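Local atomic coordinates of polymerase subunit PA (Dhori virus, PDB entry 4CGS), a protein that probably binds RNA as part of the viral polymerase, this piece being the N-terminal domain that corresponds to the cap-snatching domain of influenza virus. Residues A[50-55]-A[137-142]; A[80-85]-A[98-103]; A[73-78]-A[85-90]; A[14-19]-A[30-35]. One frame throughout, in Å; residues are numbered along the deposited sequence. Where two conformers were deposited one is given.

Contact 1 of 4, residues A[50-55]-A[137-142]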
loop_
_atom_site.group_PDB
_atom_site.type_symbol
_atom_site.label_atom_id
_atom_site.label_comp_id
_atom_site.label_asym_id
_atom_site.label_seq_id
_atom_site.Cartn_x
_atom_site.Cartn_y
_atom_site.Cartn_z
ATOM N N ASP A 50 -11.260 -2.060 -2.190
ATOM C CA ASP A 50 -12.465 -2.556 -1.464
ATOM C C ASP A 50 -13.797 -2.198 -2.060
ATOM O O ASP A 50 -14.213 -1.074 -1.894
ATOM C CB ASP A 50 -12.449 -2.011 -0.024
ATOM C CG ASP A 50 -13.561 -2.583 0.913
ATOM O OD1 ASP A 50 -14.172 -3.680 0.680
ATOM O OD2 ASP A 50 -13.756 -1.975 2.007
ATOM N N MET A 51 -14.478 -3.136 -2.731
ATOM C CA MET A 51 -15.877 -2.964 -3.239
ATOM C C MET A 51 -15.962 -1.862 -4.294
ATOM O O MET A 51 -17.055 -1.466 -4.693
ATOM C CB MET A 51 -16.866 -2.722 -2.105
ATOM C CG MET A 51 -17.000 -3.910 -1.156
ATOM S SD MET A 51 -18.032 -3.678 0.335
ATOM C CE MET A 51 -17.277 -2.344 1.303
ATOM N N HIS A 52 -14.843 -1.376 -4.833
ATOM C CA HIS A 52 -14.898 -0.390 -5.920
ATOM C C HIS A 52 -15.028 -1.153 -7.226
ATOM O O HIS A 52 -14.224 -2.031 -7.508
ATOM C CB HIS A 52 -13.637 0.488 -5.950
ATOM C CG HIS A 52 -13.644 1.494 -4.895
ATOM N ND1 HIS A 52 -14.385 2.634 -4.972
ATOM C CD2 HIS A 52 -13.087 1.463 -3.634
ATOM C CE1 HIS A 52 -14.260 3.294 -3.778
ATOM N NE2 HIS A 52 -13.530 2.549 -2.958
ATOM N N LEU A 53 -16.037 -0.821 -8.025
ATOM C CA LEU A 53 -16.357 -1.569 -9.257
ATOM C C LEU A 53 -16.152 -0.697 -10.478
ATOM O O LEU A 53 -16.268 0.555 -10.426
ATOM C CB LEU A 53 -17.806 -2.088 -9.251
ATOM C CG LEU A 53 -18.306 -3.004 -8.119
ATOM C CD1 LEU A 53 -19.804 -3.212 -8.353
ATOM C CD2 LEU A 53 -17.542 -4.316 -7.960
ATOM N N HIS A 54 -15.861 -1.353 -11.574
ATOM C CA HIS A 54 -15.834 -0.758 -12.904
ATOM C C HIS A 54 -16.398 -1.803 -13.847
ATOM O O HIS A 54 -15.965 -2.932 -13.812
ATOM C CB HIS A 54 -14.381 -0.378 -13.323
ATOM C CG HIS A 54 -14.235 -0.084 -14.820
ATOM N ND1 HIS A 54 -14.823 0.994 -15.380
ATOM C CD2 HIS A 54 -13.571 -0.753 -15.805
ATOM C CE1 HIS A 54 -14.555 0.986 -16.713
ATOM N NE2 HIS A 54 -13.795 -0.081 -16.983
ATOM N N ASN A 55 -17.447 -1.461 -14.603
ATOM C CA ASN A 55 -18.135 -2.354 -15.510
ATOM C C ASN A 55 -18.620 -3.590 -14.755
ATOM O O ASN A 55 -18.555 -4.720 -15.268
ATOM C CB ASN A 55 -17.202 -2.730 -16.653
ATOM C CG ASN A 55 -17.917 -3.323 -17.814
ATOM O OD1 ASN A 55 -19.100 -3.122 -17.990
ATOM N ND2 ASN A 55 -17.206 -4.071 -18.599
ATOM N N TYR A 137 -6.141 11.666 -7.551
ATOM C CA TYR A 137 -6.384 10.362 -8.130
ATOM C C TYR A 137 -7.472 9.628 -7.368
ATOM O O TYR A 137 -8.385 9.068 -7.953
ATOM C CB TYR A 137 -5.109 9.519 -8.186
ATOM C CG TYR A 137 -5.385 8.084 -8.480
ATOM C CD1 TYR A 137 -5.788 7.690 -9.747
ATOM C CD2 TYR A 137 -5.281 7.136 -7.533
ATOM C CE1 TYR A 137 -6.042 6.359 -10.013
ATOM C CE2 TYR A 137 -5.552 5.800 -7.787
ATOM C CZ TYR A 137 -5.934 5.420 -9.024
ATOM O OH TYR A 137 -6.326 4.110 -9.289
ATOM N N LEU A 138 -7.330 9.551 -6.042
ATOM C CA LEU A 138 -8.274 8.827 -5.184
ATOM C C LEU A 138 -9.605 9.626 -5.071
ATOM O O LEU A 138 -9.603 10.857 -5.004
ATOM C CB LEU A 138 -7.682 8.574 -3.787
ATOM C CG LEU A 138 -6.471 7.660 -3.736
ATOM C CD1 LEU A 138 -6.035 7.626 -2.278
ATOM C CD2 LEU A 138 -6.774 6.257 -4.229
ATOM N N ASP A 139 -10.716 8.887 -5.064
ATOM C CA ASP A 139 -12.022 9.502 -4.875
ATOM C C ASP A 139 -12.273 9.767 -3.410
ATOM O O ASP A 139 -11.498 9.316 -2.543
ATOM C CB ASP A 139 -13.108 8.768 -5.598
ATOM C CG ASP A 139 -13.566 7.522 -5.011
ATOM O OD1 ASP A 139 -13.318 7.242 -3.863
ATOM O OD2 ASP A 139 -14.334 6.836 -5.804
ATOM N N GLU A 140 -13.374 10.436 -3.068
ATOM C CA GLU A 140 -13.563 10.865 -1.681
ATOM C C GLU A 140 -13.660 9.645 -0.753
ATOM O O GLU A 140 -13.123 9.675 0.357
ATOM C CB GLU A 140 -14.791 11.757 -1.590
ATOM C CG GLU A 140 -14.949 12.394 -0.237
ATOM C CD GLU A 140 -16.175 13.295 -0.079
ATOM O OE1 GLU A 140 -16.990 13.312 -0.979
ATOM O OE2 GLU A 140 -16.324 13.941 0.968
ATOM N N VAL A 141 -14.343 8.601 -1.169
ATOM C CA VAL A 141 -14.509 7.398 -0.349
ATOM C C VAL A 141 -13.169 6.711 -0.152
ATOM O O VAL A 141 -12.815 6.321 0.961
ATOM C CB VAL A 141 -15.553 6.412 -0.993
ATOM C CG1 VAL A 141 -15.522 5.070 -0.257
ATOM C CG2 VAL A 141 -16.971 6.985 -0.968
ATOM N N GLN A 142 -12.369 6.574 -1.224
ATOM C CA GLN A 142 -11.041 6.043 -1.068
ATOM C C GLN A 142 -10.145 6.847 -0.153
ATOM O O GLN A 142 -9.458 6.293 0.698
ATOM C CB GLN A 142 -10.381 5.929 -2.451
ATOM C CG GLN A 142 -11.036 4.927 -3.403
ATOM C CD GLN A 142 -10.412 4.950 -4.754
ATOM O OE1 GLN A 142 -10.342 6.044 -5.348
ATOM N NE2 GLN A 142 -9.990 3.809 -5.285
#
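H52 packs against a capping box, formed by D139 and Q142 at the start of helix 140-157. D139 is the N-cap. Its OD1 takes the backbone N of Q142 at 2.9 Å, almost straight and nearly along the C-O axis. In return, Q142 OE1 accepts from D139 N at 2.9 Å, in the carbonyl plane and on a lone pair. The box closes the first turn of the helix and pins the amide end of Q142 to D139 N.

The imidazole of H52 leans on this chain. Its NE2 lies 3.5 Å from Q142 CG. Further out, Q142 NE2 sits 4.2 Å above the H52 ring plane, over the centre. The amide is turned 48° from the ring, so the two are not stacked. V141 CG1 comes in at the ring edge, 4.1 Å from H52 CE1. D139 OD1 is equally far from H52 CE1 and approaches the ring obliquely. Q142 NE2 has polar partners in I48 O and Y60 OH, which help set the amide.

H52 precedes the edge strand 53-54, and its backbone pairs with R59 of strand 57-62. Helix 132-137 ends just before the cap, and L138 packs on I48.

Contact 2 of 4, residues A[80-85]-A[98-103]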
loop_
_atom_site.group_PDB
_atom_site.type_symbol
_atom_site.label_atom_id
_atom_site.label_comp_id
_atom_site.label_asym_id
_atom_site.label_seq_id
_atom_site.Cartn_x
_atom_site.Cartn_y
_atom_site.Cartn_z
ATOM N N LEU A 80 -2.090 -4.350 -19.909
ATOM C CA LEU A 80 -1.550 -3.238 -19.121
ATOM C C LEU A 80 -0.145 -3.612 -18.764
ATOM O O LEU A 80 0.119 -4.412 -17.881
ATOM C CB LEU A 80 -2.341 -2.994 -17.853
ATOM C CG LEU A 80 -3.714 -2.474 -18.040
ATOM C CD1 LEU A 80 -4.458 -2.642 -16.706
ATOM C CD2 LEU A 80 -3.736 -1.029 -18.554
ATOM N N ILE A 81 0.803 -3.113 -19.586
ATOM C CA ILE A 81 2.197 -3.585 -19.567
ATOM C C ILE A 81 3.095 -2.439 -19.101
ATOM O O ILE A 81 2.879 -1.254 -19.434
ATOM C CB ILE A 81 2.657 -3.999 -20.976
ATOM C CG1 ILE A 81 1.596 -4.900 -21.695
ATOM C CG2 ILE A 81 4.024 -4.733 -20.863
ATOM C CD1 ILE A 81 1.183 -6.176 -20.976
ATOM N N PHE A 82 4.063 -2.762 -18.273
ATOM C CA PHE A 82 4.960 -1.778 -17.612
ATOM C C PHE A 82 6.393 -2.273 -17.696
ATOM O O PHE A 82 6.626 -3.404 -18.001
ATOM C CB PHE A 82 4.575 -1.643 -16.165
ATOM C CG PHE A 82 3.130 -1.229 -15.968
ATOM C CD1 PHE A 82 2.116 -2.209 -16.004
ATOM C CD2 PHE A 82 2.749 0.131 -15.944
ATOM C CE1 PHE A 82 0.791 -1.872 -15.905
ATOM C CE2 PHE A 82 1.413 0.407 -15.778
ATOM C CZ PHE A 82 0.463 -0.594 -15.815
ATOM N N ALA A 83 7.328 -1.358 -17.448
ATOM C CA ALA A 83 8.755 -1.667 -17.700
ATOM C C ALA A 83 9.619 -1.326 -16.508
ATOM O O ALA A 83 10.811 -0.997 -16.637
ATOM C CB ALA A 83 9.213 -0.927 -18.983
ATOM N N ARG A 84 9.068 -1.388 -15.303
ATOM C CA ARG A 84 9.849 -1.271 -14.110
ATOM C C ARG A 84 10.278 -2.652 -13.636
ATOM O O ARG A 84 9.622 -3.643 -13.920
ATOM C CB ARG A 84 9.057 -0.595 -12.983
ATOM C CG ARG A 84 8.450 0.713 -13.359
ATOM C CD ARG A 84 9.396 1.821 -13.721
ATOM N NE ARG A 84 8.673 3.070 -14.007
ATOM C CZ ARG A 84 9.282 4.227 -14.174
ATOM N NH1 ARG A 84 10.625 4.273 -14.235
ATOM N NH2 ARG A 84 8.529 5.314 -14.338
ATOM N N PRO A 85 11.362 -2.754 -12.838
ATOM C CA PRO A 85 11.757 -4.052 -12.250
ATOM C C PRO A 85 10.666 -4.659 -11.381
ATOM O O PRO A 85 10.492 -5.855 -11.367
ATOM C CB PRO A 85 12.974 -3.700 -11.369
ATOM C CG PRO A 85 13.533 -2.456 -12.013
ATOM C CD PRO A 85 12.368 -1.699 -12.605
ATOM N N GLY A 98 -1.189 1.472 -13.887
ATOM C CA GLY A 98 -0.571 0.709 -12.857
ATOM C C GLY A 98 -0.381 1.621 -11.661
ATOM O O GLY A 98 0.126 2.732 -11.823
ATOM N N VAL A 99 -0.733 1.152 -10.499
ATOM C CA VAL A 99 -0.684 1.933 -9.275
ATOM C C VAL A 99 0.401 1.377 -8.378
ATOM O O VAL A 99 0.404 0.217 -8.049
ATOM C CB VAL A 99 -2.051 1.943 -8.549
ATOM C CG1 VAL A 99 -1.971 2.828 -7.293
ATOM C CG2 VAL A 99 -3.174 2.391 -9.477
ATOM N N TYR A 100 1.291 2.257 -7.910
ATOM C CA TYR A 100 2.329 1.896 -6.945
ATOM C C TYR A 100 1.955 2.631 -5.654
ATOM O O TYR A 100 1.570 3.799 -5.719
ATOM C CB TYR A 100 3.684 2.313 -7.424
ATOM C CG TYR A 100 4.105 1.758 -8.788
ATOM C CD1 TYR A 100 3.729 2.417 -9.904
ATOM C CD2 TYR A 100 4.865 0.585 -8.918
ATOM C CE1 TYR A 100 4.059 1.994 -11.187
ATOM C CE2 TYR A 100 5.230 0.122 -10.222
ATOM C CZ TYR A 100 4.819 0.876 -11.300
ATOM O OH TYR A 100 5.145 0.473 -12.618
ATOM N N VAL A 101 2.088 1.957 -4.520
ATOM C CA VAL A 101 1.778 2.573 -3.204
ATOM C C VAL A 101 3.069 2.693 -2.419
ATOM O O VAL A 101 3.813 1.704 -2.274
ATOM C CB VAL A 101 0.777 1.714 -2.468
ATOM C CG1 VAL A 101 0.499 2.251 -1.059
ATOM C CG2 VAL A 101 -0.526 1.609 -3.233
ATOM N N LYS A 102 3.303 3.865 -1.880
ATOM C CA LYS A 102 4.401 4.161 -1.028
ATOM C C LYS A 102 3.924 4.785 0.297
ATOM O O LYS A 102 3.201 5.795 0.276
ATOM C CB LYS A 102 5.456 5.058 -1.812
ATOM C CG LYS A 102 6.176 4.444 -3.032
ATOM C CD LYS A 102 7.440 5.223 -3.453
ATOM C CE LYS A 102 8.340 4.460 -4.457
ATOM N NZ LYS A 102 9.735 5.026 -4.683
ATOM N N VAL A 103 4.366 4.223 1.401
ATOM C CA VAL A 103 4.068 4.712 2.723
ATOM C C VAL A 103 5.307 5.406 3.298
ATOM O O VAL A 103 6.380 4.838 3.415
ATOM C CB VAL A 103 3.637 3.581 3.691
ATOM C CG1 VAL A 103 3.368 4.131 5.083
ATOM C CG2 VAL A 103 2.449 2.840 3.100
HETATM O O HOH W 1 6.269 -2.130 -13.411
#
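G98 opens this part of strand 97-104 and meets the F82 ring through its backbone. F82 CZ is 3.3 Å from G98 N, and F82 CE2 is 3.5 Å from G98 CA. With no side chain on G98, the end of the phenyl ring can settle against the strand. The approach is oblique to the ring. V99 points away from 80-85, and its side chain packs on L90 and V122.

Y100 points back to the loop. Its CG stands opposite the carbonyl carbon (chi1 -57°), and the phenol runs out past F82 in the opposite direction. Y100 OH comes within 4.1 Å of F82 CD2. R84 approaches more closely, its CG 3.4 Å from Y100 OH. The R84 chain bends at chi2 and crosses the phenol nearly at a right angle. A water gives a hydrogen bond to Y100 OH at 2.9 Å, in the plane of the ring. The same water accepts a weak bond from R84 N at 3.5 Å.

The polar ends of Y100 and R84 converge on E119 of the adjoining strand. The contact is thus a ring against backbone at G98 and a polar cluster at Y100. One carboxylate ties loop and strand together, taking R84 NH2 on OE1 in a salt bridge and Y100 OH on OE2 in a hydrogen bond.

Contact 3 of 4, residues A[73-78]-A[85-90]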
loop_
_atom_site.group_PDB
_atom_site.type_symbol
_atom_site.label_atom_id
_atom_site.label_comp_id
_atom_site.label_asym_id
_atom_site.label_seq_id
_atom_site.Cartn_x
_atom_site.Cartn_y
_atom_site.Cartn_z
ATOM N N GLN A 73 0.971 -12.555 -15.700
ATOM C CA GLN A 73 -0.210 -13.135 -16.351
ATOM C C GLN A 73 -1.376 -12.101 -16.399
ATOM O O GLN A 73 -2.037 -11.912 -17.443
ATOM C CB GLN A 73 -0.661 -14.379 -15.585
ATOM C CG GLN A 73 0.247 -15.612 -15.716
ATOM C CD GLN A 73 -0.128 -16.749 -14.753
ATOM O OE1 GLN A 73 -1.110 -16.636 -13.964
ATOM N NE2 GLN A 73 0.694 -17.795 -14.750
ATOM N N GLU A 74 -1.649 -11.485 -15.250
ATOM C CA GLU A 74 -2.703 -10.482 -15.072
ATOM C C GLU A 74 -2.462 -9.313 -16.042
ATOM O O GLU A 74 -3.396 -8.875 -16.758
ATOM C CB GLU A 74 -2.743 -9.989 -13.598
ATOM C CG GLU A 74 -3.182 -11.048 -12.571
ATOM C CD GLU A 74 -4.663 -11.497 -12.587
ATOM O OE1 GLU A 74 -5.435 -11.150 -13.515
ATOM O OE2 GLU A 74 -5.059 -12.234 -11.624
ATOM N N MET A 75 -1.223 -8.795 -16.055
ATOM C CA MET A 75 -0.871 -7.607 -16.908
ATOM C C MET A 75 -1.040 -7.927 -18.399
ATOM O O MET A 75 -1.624 -7.217 -19.132
ATOM C CB MET A 75 0.572 -7.154 -16.610
ATOM C CG MET A 75 0.575 -6.388 -15.280
ATOM S SD MET A 75 2.190 -5.720 -14.838
ATOM C CE MET A 75 3.164 -7.171 -14.410
ATOM N N LYS A 76 -0.564 -9.103 -18.813
ATOM C CA LYS A 76 -0.698 -9.562 -20.202
ATOM C C LYS A 76 -2.181 -9.734 -20.566
ATOM O O LYS A 76 -2.594 -9.288 -21.658
ATOM C CB LYS A 76 0.080 -10.836 -20.455
ATOM C CG LYS A 76 1.572 -10.604 -20.524
ATOM C CD LYS A 76 2.336 -11.908 -20.793
ATOM C CE LYS A 76 3.845 -11.679 -20.824
ATOM N NZ LYS A 76 4.436 -11.547 -22.194
ATOM N N ARG A 77 -2.958 -10.344 -19.662
ATOM C CA ARG A 77 -4.400 -10.584 -19.910
ATOM C C ARG A 77 -5.168 -9.220 -20.054
ATOM O O ARG A 77 -6.080 -9.076 -20.883
ATOM C CB ARG A 77 -5.030 -11.386 -18.784
ATOM C CG ARG A 77 -6.442 -11.868 -19.150
ATOM C CD ARG A 77 -6.974 -12.981 -18.235
ATOM N NE ARG A 77 -8.439 -13.106 -18.368
ATOM C CZ ARG A 77 -9.122 -13.925 -19.186
ATOM N NH1 ARG A 77 -8.524 -14.796 -20.008
ATOM N NH2 ARG A 77 -10.446 -13.880 -19.161
ATOM N N GLN A 78 -4.798 -8.210 -19.280
ATOM C CA GLN A 78 -5.431 -6.895 -19.339
ATOM C C GLN A 78 -4.810 -5.955 -20.352
ATOM O O GLN A 78 -5.250 -4.834 -20.526
ATOM C CB GLN A 78 -5.417 -6.166 -17.997
ATOM C CG GLN A 78 -6.229 -6.942 -16.954
ATOM C CD GLN A 78 -7.693 -6.933 -17.228
ATOM O OE1 GLN A 78 -8.195 -6.007 -17.879
ATOM N NE2 GLN A 78 -8.411 -7.896 -16.704
ATOM N N PRO A 85 11.362 -2.754 -12.838
ATOM C CA PRO A 85 11.757 -4.052 -12.250
ATOM C C PRO A 85 10.666 -4.659 -11.381
ATOM O O PRO A 85 10.492 -5.855 -11.367
ATOM C CB PRO A 85 12.974 -3.700 -11.369
ATOM C CG PRO A 85 13.533 -2.456 -12.013
ATOM C CD PRO A 85 12.368 -1.699 -12.605
ATOM N N ASN A 86 10.007 -3.786 -10.613
ATOM C CA ASN A 86 8.909 -4.150 -9.699
ATOM C C ASN A 86 7.542 -3.910 -10.377
ATOM O O ASN A 86 7.323 -2.911 -11.037
ATOM C CB ASN A 86 8.996 -3.180 -8.460
ATOM C CG ASN A 86 9.154 -1.657 -8.849
ATOM O OD1 ASN A 86 10.089 -1.229 -9.649
ATOM N ND2 ASN A 86 8.329 -0.817 -8.211
ATOM N N VAL A 87 6.638 -4.878 -10.219
ATOM C CA VAL A 87 5.313 -4.792 -10.828
ATOM C C VAL A 87 4.438 -3.815 -10.030
ATOM O O VAL A 87 4.638 -3.530 -8.862
ATOM C CB VAL A 87 4.584 -6.175 -10.928
ATOM C CG1 VAL A 87 5.463 -7.188 -11.605
ATOM C CG2 VAL A 87 4.157 -6.684 -9.563
ATOM N N PRO A 88 3.467 -3.149 -10.715
ATOM C CA PRO A 88 2.591 -2.254 -9.932
ATOM C C PRO A 88 1.886 -3.014 -8.832
ATOM O O PRO A 88 1.470 -4.178 -9.022
ATOM C CB PRO A 88 1.635 -1.699 -10.991
ATOM C CG PRO A 88 2.310 -1.957 -12.302
ATOM C CD PRO A 88 3.109 -3.138 -12.150
ATOM N N ASP A 89 1.623 -2.340 -7.718
ATOM C CA ASP A 89 0.877 -2.921 -6.602
ATOM C C ASP A 89 -0.581 -3.218 -6.910
ATOM O O ASP A 89 -1.146 -4.203 -6.446
ATOM C CB ASP A 89 1.040 -1.990 -5.356
ATOM C CG ASP A 89 2.454 -1.863 -4.941
ATOM O OD1 ASP A 89 3.073 -2.967 -4.684
ATOM O OD2 ASP A 89 2.958 -0.742 -4.806
ATOM N N LEU A 90 -1.177 -2.369 -7.763
ATOM C CA LEU A 90 -2.495 -2.599 -8.267
ATOM C C LEU A 90 -2.564 -2.277 -9.779
ATOM O O LEU A 90 -1.820 -1.447 -10.277
ATOM C CB LEU A 90 -3.613 -1.780 -7.566
ATOM C CG LEU A 90 -3.680 -1.713 -6.062
ATOM C CD1 LEU A 90 -2.811 -0.581 -5.508
ATOM C CD2 LEU A 90 -5.123 -1.612 -5.576
#
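M75 reaches V87 and P88 by a chain that is straight in the middle and bent at the end. Its CG stands opposite the carbonyl carbon, chi2 is extended at -177°, and chi3 turns the methyl aside at -71°. This sends SD out from helix 68-78 and brings CE up against V87. On the other segment, V87 CG1 lies opposite its own carbonyl carbon (chi1 -53°), where it meets the methyl.

M75 CE is 3.6 Å from V87 CG1 and 3.9 Å from V87 CB. One bond back, M75 SD rests 3.8 Å from CD of P88. The thioether thus touches two consecutive residues with two different atoms. The interaction is purely apolar. The backbones stay well apart, with 9.1 Å between M75 CA and V87 CA, so the long methionine chain does the bridging. F82 touches both M75 and P88 and adds an aromatic group to the cluster.

P88 packs on Y100 of strand 97-104 as well. Just beyond it, D89 and L90 face V99 in a classic beta bulge, where strand 90-92 begins. On the helix, E74 and Q78 lean on I61 of strand 57-62. The contact therefore joins helix 68-78 to the loop that leads into the sheet.

Contact 4 of 4, residues A[14-19]-A[30-35]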
loop_
_atom_site.group_PDB
_atom_site.type_symbol
_atom_site.label_atom_id
_atom_site.label_comp_id
_atom_site.label_asym_id
_atom_site.label_seq_id
_atom_site.Cartn_x
_atom_site.Cartn_y
_atom_site.Cartn_z
ATOM N N GLU A 14 -5.325 -11.633 9.587
ATOM C CA GLU A 14 -5.109 -12.329 8.272
ATOM C C GLU A 14 -4.101 -11.624 7.406
ATOM O O GLU A 14 -3.342 -12.306 6.723
ATOM C CB GLU A 14 -6.440 -12.604 7.573
ATOM C CG GLU A 14 -7.284 -11.376 7.228
ATOM C CD GLU A 14 -8.237 -10.848 8.300
ATOM O OE1 GLU A 14 -8.002 -11.104 9.496
ATOM O OE2 GLU A 14 -9.217 -10.172 7.861
ATOM N N ILE A 15 -4.036 -10.305 7.461
ATOM C CA ILE A 15 -2.970 -9.546 6.766
ATOM C C ILE A 15 -1.609 -9.813 7.380
ATOM O O ILE A 15 -0.640 -10.063 6.674
ATOM C CB ILE A 15 -3.364 -8.069 6.613
ATOM C CG1 ILE A 15 -4.475 -7.922 5.568
ATOM C CG2 ILE A 15 -2.088 -7.239 6.335
ATOM C CD1 ILE A 15 -5.033 -6.489 5.467
ATOM N N TRP A 16 -1.533 -9.844 8.711
ATOM C CA TRP A 16 -0.311 -10.173 9.390
ATOM C C TRP A 16 0.125 -11.554 9.009
ATOM O O TRP A 16 1.324 -11.785 8.695
ATOM C CB TRP A 16 -0.490 -10.051 10.855
ATOM C CG TRP A 16 0.732 -10.230 11.709
ATOM C CD1 TRP A 16 1.086 -11.324 12.479
ATOM C CD2 TRP A 16 1.734 -9.247 11.953
ATOM N NE1 TRP A 16 2.189 -11.081 13.132
ATOM C CE2 TRP A 16 2.662 -9.845 12.887
ATOM C CE3 TRP A 16 1.974 -7.987 11.484
ATOM C CZ2 TRP A 16 3.781 -9.164 13.337
ATOM C CZ3 TRP A 16 3.057 -7.294 11.981
ATOM C CH2 TRP A 16 3.938 -7.888 12.879
ATOM N N ALA A 17 -0.782 -12.502 9.008
ATOM C CA ALA A 17 -0.387 -13.854 8.658
ATOM C C ALA A 17 0.098 -13.923 7.166
ATOM O O ALA A 17 1.078 -14.627 6.822
ATOM C CB ALA A 17 -1.526 -14.823 8.901
ATOM N N LEU A 18 -0.616 -13.289 6.271
ATOM C CA LEU A 18 -0.279 -13.291 4.868
ATOM C C LEU A 18 1.150 -12.711 4.646
ATOM O O LEU A 18 1.895 -13.134 3.745
ATOM C CB LEU A 18 -1.348 -12.569 3.999
ATOM C CG LEU A 18 -1.107 -12.720 2.478
ATOM C CD1 LEU A 18 -0.854 -14.183 2.030
ATOM C CD2 LEU A 18 -2.192 -12.059 1.655
ATOM N N SER A 19 1.502 -11.718 5.436
ATOM C CA SER A 19 2.824 -11.126 5.331
ATOM C C SER A 19 3.964 -12.096 5.564
ATOM O O SER A 19 5.112 -11.805 5.203
ATOM C CB SER A 19 3.004 -9.915 6.216
ATOM O OG SER A 19 3.153 -10.238 7.553
ATOM N N ARG A 30 15.601 -3.669 10.303
ATOM C CA ARG A 30 14.566 -3.439 11.314
ATOM C C ARG A 30 13.301 -4.237 10.913
ATOM O O ARG A 30 12.339 -3.687 10.405
ATOM C CB ARG A 30 14.249 -1.958 11.445
ATOM C CG ARG A 30 15.558 -1.205 11.794
ATOM C CD ARG A 30 15.305 -0.004 12.591
ATOM N NE ARG A 30 16.434 0.886 12.708
ATOM C CZ ARG A 30 17.494 0.734 13.480
ATOM N NH1 ARG A 30 17.692 -0.347 14.273
ATOM N NH2 ARG A 30 18.301 1.766 13.534
ATOM N N PRO A 31 13.335 -5.560 11.084
ATOM C CA PRO A 31 12.310 -6.373 10.466
ATOM C C PRO A 31 10.899 -6.160 11.017
ATOM O O PRO A 31 9.926 -6.174 10.264
ATOM C CB PRO A 31 12.782 -7.784 10.662
ATOM C CG PRO A 31 13.771 -7.690 11.828
ATOM C CD PRO A 31 14.425 -6.376 11.666
ATOM N N LEU A 32 10.759 -5.988 12.315
ATOM C CA LEU A 32 9.378 -5.763 12.843
ATOM C C LEU A 32 8.790 -4.465 12.275
ATOM O O LEU A 32 7.629 -4.450 11.815
ATOM C CB LEU A 32 9.396 -5.763 14.403
ATOM C CG LEU A 32 8.074 -5.306 14.994
ATOM C CD1 LEU A 32 6.892 -6.202 14.603
ATOM C CD2 LEU A 32 8.184 -5.202 16.519
ATOM N N GLU A 33 9.572 -3.416 12.320
ATOM C CA GLU A 33 9.131 -2.125 11.834
ATOM C C GLU A 33 8.767 -2.236 10.334
ATOM O O GLU A 33 7.757 -1.730 9.878
ATOM C CB GLU A 33 10.176 -1.063 12.022
ATOM C CG GLU A 33 10.541 -0.646 13.451
ATOM C CD GLU A 33 11.520 -1.561 14.187
ATOM O OE1 GLU A 33 11.806 -2.675 13.770
ATOM O OE2 GLU A 33 12.104 -1.095 15.195
ATOM N N ALA A 34 9.647 -2.857 9.579
ATOM C CA ALA A 34 9.412 -3.059 8.180
ATOM C C ALA A 34 8.214 -3.912 7.918
ATOM O O ALA A 34 7.445 -3.618 6.970
ATOM C CB ALA A 34 10.638 -3.632 7.491
ATOM N N ARG A 35 7.947 -4.918 8.699
ATOM C CA ARG A 35 6.785 -5.796 8.512
ATOM C C ARG A 35 5.510 -4.999 8.757
ATOM O O ARG A 35 4.527 -5.150 8.006
ATOM C CB ARG A 35 6.845 -6.976 9.465
ATOM C CG ARG A 35 5.790 -8.019 9.271
ATOM C CD ARG A 35 5.998 -9.248 10.094
ATOM N NE ARG A 35 4.950 -10.228 9.836
ATOM C CZ ARG A 35 4.845 -11.382 10.513
ATOM N NH1 ARG A 35 5.750 -11.643 11.468
ATOM N NH2 ARG A 35 3.820 -12.228 10.296
#
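A cation-pi stack between W16 and R35 joins two consecutive helices, 13-18 and 31-44, in a buried part of this PA N-terminal domain. The R35 guanidinium lies flat on the indole, with planes 8° apart and centres 3.8 Å apart. R35 CZ sits over the five-membered ring. R35 CD makes a CH-pi contact over the six-membered ring, 4.0 Å from its centroid. The R35 chain leaves its helix with CG anti to the backbone N (chi1 -174°) and runs extended to NE, which carries it across the indole face. L32 CD1 meets the indole at its edge, 3.8 Å from W16 CH2.

Two hydrogen bonds in the guanidinium plane hold the stack. R35 NE donates to S19 OG at 2.9 Å, and R35 NH2 donates to W16 O at 3.0 Å. The cation is thus gripped at its edge while the indole covers one face. W16 NE1 bonds to D4 OD1, and I15, W16 and S19 also touch C39 one turn further along helix 31-44.

S19 OG in turn donates a hydrogen bond to W16 O at 2.7 Å. That carbonyl oxygen takes S19 OG and R35 NH2 from opposite faces of its plane, with R35 NH2 46° out of it.

In the fold
Contacts 2 and 3 form one unit, with centres 8 Å apart and P85 in common. Their segments alternate along the chain. V99 N lies 2.8 Å from L90 O, and V101 N lies 2.9 Å from D89 OD2, so strand 97-104 is tied to the 85-90 segment. Contact 1 reaches the same sheet, its centre about 18 Å from that of contact 2. Y137 OH packs on V99 CG2 at 3.6 Å. Contact 4 stands apart and closes before the others open. Its centre is about 26 Å from that of contact 1, on the opposite side of the chain's centre. Its nearest atoms are about 9 Å from contact 2.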